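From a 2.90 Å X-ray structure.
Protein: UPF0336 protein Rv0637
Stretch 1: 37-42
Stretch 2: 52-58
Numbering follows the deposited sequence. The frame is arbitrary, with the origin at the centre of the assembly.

Stretch 1 (37-42) PAFFSE
Stretch 2 52-58: ALVAPLT

Both stretches belong to one chain, and about 400 Å² of surface is buried between them. Stretch 2 is extended through Pro 56, without regular strand: phi/psi are -143/176 at Ala 52, -74/155 at Leu 53, -86/137 at Val 54, -78/152 at Ala 55 and -57/141 at Pro 56. It turns to -67/-14 at Leu 57. In register, Phe 39 CA lies 5.3 Å from Val 54 CA, and Glu 42 CA lies 5.6 Å from Leu 53 CA.

Pro 37 (-63/-16) makes no contact across. Pro 37 O accepts two backbone hydrogen bonds, from Phe 40 N at 3.1 Å and Ser 41 N at 2.9 Å, which hold the turn together. Residues 37 to 39 have helical phi/psi.

Ala 38 (-73/-17, CB sideways) provides the one hydrogen bond across the contact. Val 54 N donates to Ala 38 O at 3.3 Å, with an N-H...O angle of 157°. Ala 38 CB is 4.4 Å from Val 54 CG2; Val 54 is t.

Phe 39 (-73/-21) is buried and has the largest covered area. Its CB points away, but chi1 -70° (m) and chi2 -55° bring the ring back to stretch 2. Two carbonyl oxygens meet the ring edge, whose C-H groups are slightly positive: Val 54 O is 3.3 Å from Phe 39 CD1, and Ala 55 O is 3.4 Å from Phe 39 CE1. Pro 56 CA lies 3.6 Å from Phe 39 CE1, placed obliquely. Phe 39 O is 3.2 Å from Leu 53 CD2.

Phe 40 (-123/-24, chi1 m, chi2 -86°) directs its CB away. Phe 40 C still sits 3.5 Å from Leu 53 CD2.

Ser 41 (-120/136, chi1 156°, t) is the N-cap of a helix; its side chain caps a backbone N just beyond the stretch.

Glu 42 (-72/-29, CB sideways) follows in that helix. With chi angles -80°, 86° and 170°, Glu 42 OE1 comes 2.9 Å from Leu 53 CD1, a tight non-bonded approach; this oxygen is hydrogen-bonded elsewhere in the structure. The CA-to-CB bond of Leu 53 points toward stretch 1, with chi1 -56° (m) and chi2 69° (p).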

ATOM      1  N   PRO C  37      -9.699  10.219 -14.620  1.00 63.55           N
ATOM      2  CA  PRO C  37     -10.473  10.561 -13.416  1.00 67.46           C
ATOM      3  C   PRO C  37     -11.406   9.457 -12.914  1.00 65.59           C
ATOM      4  O   PRO C  37     -11.872   9.552 -11.771  1.00 71.55           O
ATOM      5  CB  PRO C  37     -11.266  11.799 -13.854  1.00 66.89           C
ATOM      6  CG  PRO C  37     -11.265  11.753 -15.335  1.00 70.43           C
ATOM      7  CD  PRO C  37      -9.948  11.160 -15.717  1.00 71.35           C
ATOM      8  N   ALA C  38     -11.712   8.429 -13.713  1.00 71.23           N
ATOM      9  CA  ALA C  38     -12.509   7.330 -13.182  1.00 67.55           C
ATOM     10  C   ALA C  38     -11.710   6.454 -12.217  1.00 59.52           C
ATOM     11  O   ALA C  38     -12.299   5.681 -11.452  1.00 50.94           O
ATOM     12  CB  ALA C  38     -13.070   6.480 -14.317  1.00 70.08           C
ATOM     13  N   PHE C  39     -10.384   6.554 -12.229  1.00 52.69           N
ATOM     14  CA  PHE C  39      -9.611   5.891 -11.191  1.00 59.79           C
ATOM     15  C   PHE C  39      -9.726   6.584  -9.828  1.00 59.95           C
ATOM     16  O   PHE C  39      -9.475   5.937  -8.804  1.00 57.63           O
ATOM     17  CB  PHE C  39      -8.143   5.789 -11.616  1.00 60.14           C
ATOM     18  CG  PHE C  39      -7.900   4.815 -12.739  1.00 65.29           C
ATOM     19  CD1 PHE C  39      -8.324   3.497 -12.639  1.00 66.84           C
ATOM     20  CD2 PHE C  39      -7.221   5.206 -13.885  1.00 78.23           C
ATOM     21  CE1 PHE C  39      -8.093   2.596 -13.673  1.00 76.00           C
ATOM     22  CE2 PHE C  39      -6.985   4.304 -14.924  1.00 81.96           C
ATOM     23  CZ  PHE C  39      -7.422   3.001 -14.816  1.00 80.71           C
ATOM     24  N   PHE C  40     -10.105   7.871  -9.779  1.00 66.68           N
ATOM     25  CA  PHE C  40     -10.002   8.641  -8.540  1.00 59.44           C
ATOM     26  C   PHE C  40     -11.300   9.274  -8.032  1.00 58.28           C
ATOM     27  O   PHE C  40     -11.386   9.557  -6.828  1.00 50.80           O
ATOM     28  CB  PHE C  40      -8.938   9.736  -8.683  1.00 52.16           C
ATOM     29  CG  PHE C  40      -7.607   9.221  -9.142  1.00 48.83           C
ATOM     30  CD1 PHE C  40      -6.687   8.725  -8.229  1.00 48.74           C
ATOM     31  CD2 PHE C  40      -7.269   9.234 -10.491  1.00 52.80           C
ATOM     32  CE1 PHE C  40      -5.446   8.248  -8.650  1.00 51.20           C
ATOM     33  CE2 PHE C  40      -6.034   8.762 -10.926  1.00 55.08           C
ATOM     34  CZ  PHE C  40      -5.117   8.267 -10.001  1.00 55.94           C
ATOM     35  N   SER C  41     -12.288   9.523  -8.892  1.00 56.58           N
ATOM     36  CA  SER C  41     -13.500  10.246  -8.523  1.00 63.02           C
ATOM     37  C   SER C  41     -14.743   9.388  -8.740  1.00 66.64           C
ATOM     38  O   SER C  41     -14.858   8.699  -9.757  1.00 75.12           O
ATOM     39  CB  SER C  41     -13.629  11.541  -9.323  1.00 65.01           C
ATOM     40  OG  SER C  41     -14.983  11.952  -9.395  1.00 66.13           O
ATOM     41  N   GLU C  42     -15.662   9.413  -7.766  1.00 61.80           N
ATOM     42  CA  GLU C  42     -16.945   8.729  -7.931  1.00 66.97           C
ATOM     43  C   GLU C  42     -17.856   9.446  -8.924  1.00 78.80           C
ATOM     44  O   GLU C  42     -18.679   8.795  -9.579  1.00 87.54           O
ATOM     45  CB  GLU C  42     -17.654   8.604  -6.584  1.00 64.59           C
ATOM     46  CG  GLU C  42     -17.153   7.478  -5.716  1.00 60.79           C
ATOM     47  CD  GLU C  42     -15.953   7.872  -4.882  1.00 56.59           C
ATOM     48  OE1 GLU C  42     -15.580   7.084  -3.990  1.00 50.90           O
ATOM     49  OE2 GLU C  42     -15.376   8.959  -5.119  1.00 69.16           O
ATOM     50  N   ALA C  52     -19.172   2.784  -8.283  1.00 62.47           N
ATOM     51  CA  ALA C  52     -17.962   2.952  -7.484  1.00 60.83           C
ATOM     52  C   ALA C  52     -16.821   3.252  -8.448  1.00 59.10           C
ATOM     53  O   ALA C  52     -17.011   3.278  -9.664  1.00 62.99           O
ATOM     54  CB  ALA C  52     -17.668   1.721  -6.622  1.00 63.38           C
ATOM     55  N   LEU C  53     -15.632   3.515  -7.919  1.00 56.95           N
ATOM     56  CA  LEU C  53     -14.493   3.794  -8.786  1.00 60.46           C
ATOM     57  C   LEU C  53     -13.988   2.521  -9.443  1.00 56.36           C
ATOM     58  O   LEU C  53     -14.176   1.412  -8.933  1.00 63.50           O
ATOM     59  CB  LEU C  53     -13.315   4.398  -8.014  1.00 69.65           C
ATOM     60  CG  LEU C  53     -13.377   5.666  -7.167  1.00 72.96           C
ATOM     61  CD1 LEU C  53     -14.213   5.407  -5.955  1.00 73.94           C
ATOM     62  CD2 LEU C  53     -11.978   6.114  -6.752  1.00 71.74           C
ATOM     63  N   VAL C  54     -13.348   2.683 -10.580  1.00 55.33           N
ATOM     64  CA  VAL C  54     -12.733   1.562 -11.273  1.00 59.93           C
ATOM     65  C   VAL C  54     -11.337   1.353 -10.706  1.00 58.26           C
ATOM     66  O   VAL C  54     -10.576   2.313 -10.497  1.00 57.89           O
ATOM     67  CB  VAL C  54     -12.670   1.811 -12.786  1.00 63.64           C
ATOM     68  CG1 VAL C  54     -12.235   0.545 -13.506  1.00 63.50           C
ATOM     69  CG2 VAL C  54     -13.986   2.327 -13.287  1.00 67.86           C
ATOM     70  N   ALA C  55     -10.987   0.093 -10.480  1.00 55.37           N
ATOM     71  CA  ALA C  55      -9.667  -0.241  -9.982  1.00 54.13           C
ATOM     72  C   ALA C  55      -8.659  -0.177 -11.119  1.00 50.58           C
ATOM     73  O   ALA C  55      -9.023  -0.341 -12.284  1.00 53.54           O
ATOM     74  CB  ALA C  55      -9.664  -1.634  -9.364  1.00 58.30           C
ATOM     75  N   PRO C  56      -7.396   0.104 -10.814  1.00 52.67           N
ATOM     76  CA  PRO C  56      -6.364   0.036 -11.853  1.00 55.88           C
ATOM     77  C   PRO C  56      -6.352  -1.350 -12.475  1.00 54.30           C
ATOM     78  O   PRO C  56      -6.528  -2.358 -11.789  1.00 48.90           O
ATOM     79  CB  PRO C  56      -5.068   0.333 -11.087  1.00 59.55           C
ATOM     80  CG  PRO C  56      -5.508   1.107  -9.898  1.00 59.80           C
ATOM     81  CD  PRO C  56      -6.863   0.583  -9.527  1.00 58.30           C
ATOM     82  N   LEU C  57      -6.149  -1.399 -13.790  1.00 57.31           N
ATOM     83  CA  LEU C  57      -6.383  -2.656 -14.494  1.00 60.08           C
ATOM     84  C   LEU C  57      -5.407  -3.757 -14.105  1.00 55.82           C
ATOM     85  O   LEU C  57      -5.674  -4.920 -14.410  1.00 67.35           O
ATOM     86  CB  LEU C  57      -6.377  -2.434 -16.011  1.00 65.52           C
ATOM     87  CG  LEU C  57      -7.297  -1.280 -16.429  1.00 70.14           C
ATOM     88  CD1 LEU C  57      -7.099  -0.854 -17.876  1.00 69.10           C
ATOM     89  CD2 LEU C  57      -8.747  -1.656 -16.157  1.00 74.78           C
ATOM     90  N   THR C  58      -4.311  -3.441 -13.426  1.00 59.30           N
ATOM     91  CA  THR C  58      -3.418  -4.478 -12.934  1.00 61.16           C
ATOM     92  C   THR C  58      -3.556  -4.717 -11.430  1.00 57.13           C
ATOM     93  O   THR C  58      -2.761  -5.476 -10.864  1.00 46.04           O
ATOM     94  CB  THR C  58      -1.975  -4.129 -13.285  1.00 64.56           C
ATOM     95  OG1 THR C  58      -1.691  -2.809 -12.819  1.00 69.05           O
ATOM     96  CG2 THR C  58      -1.756  -4.187 -14.784  1.00 68.58           C
TER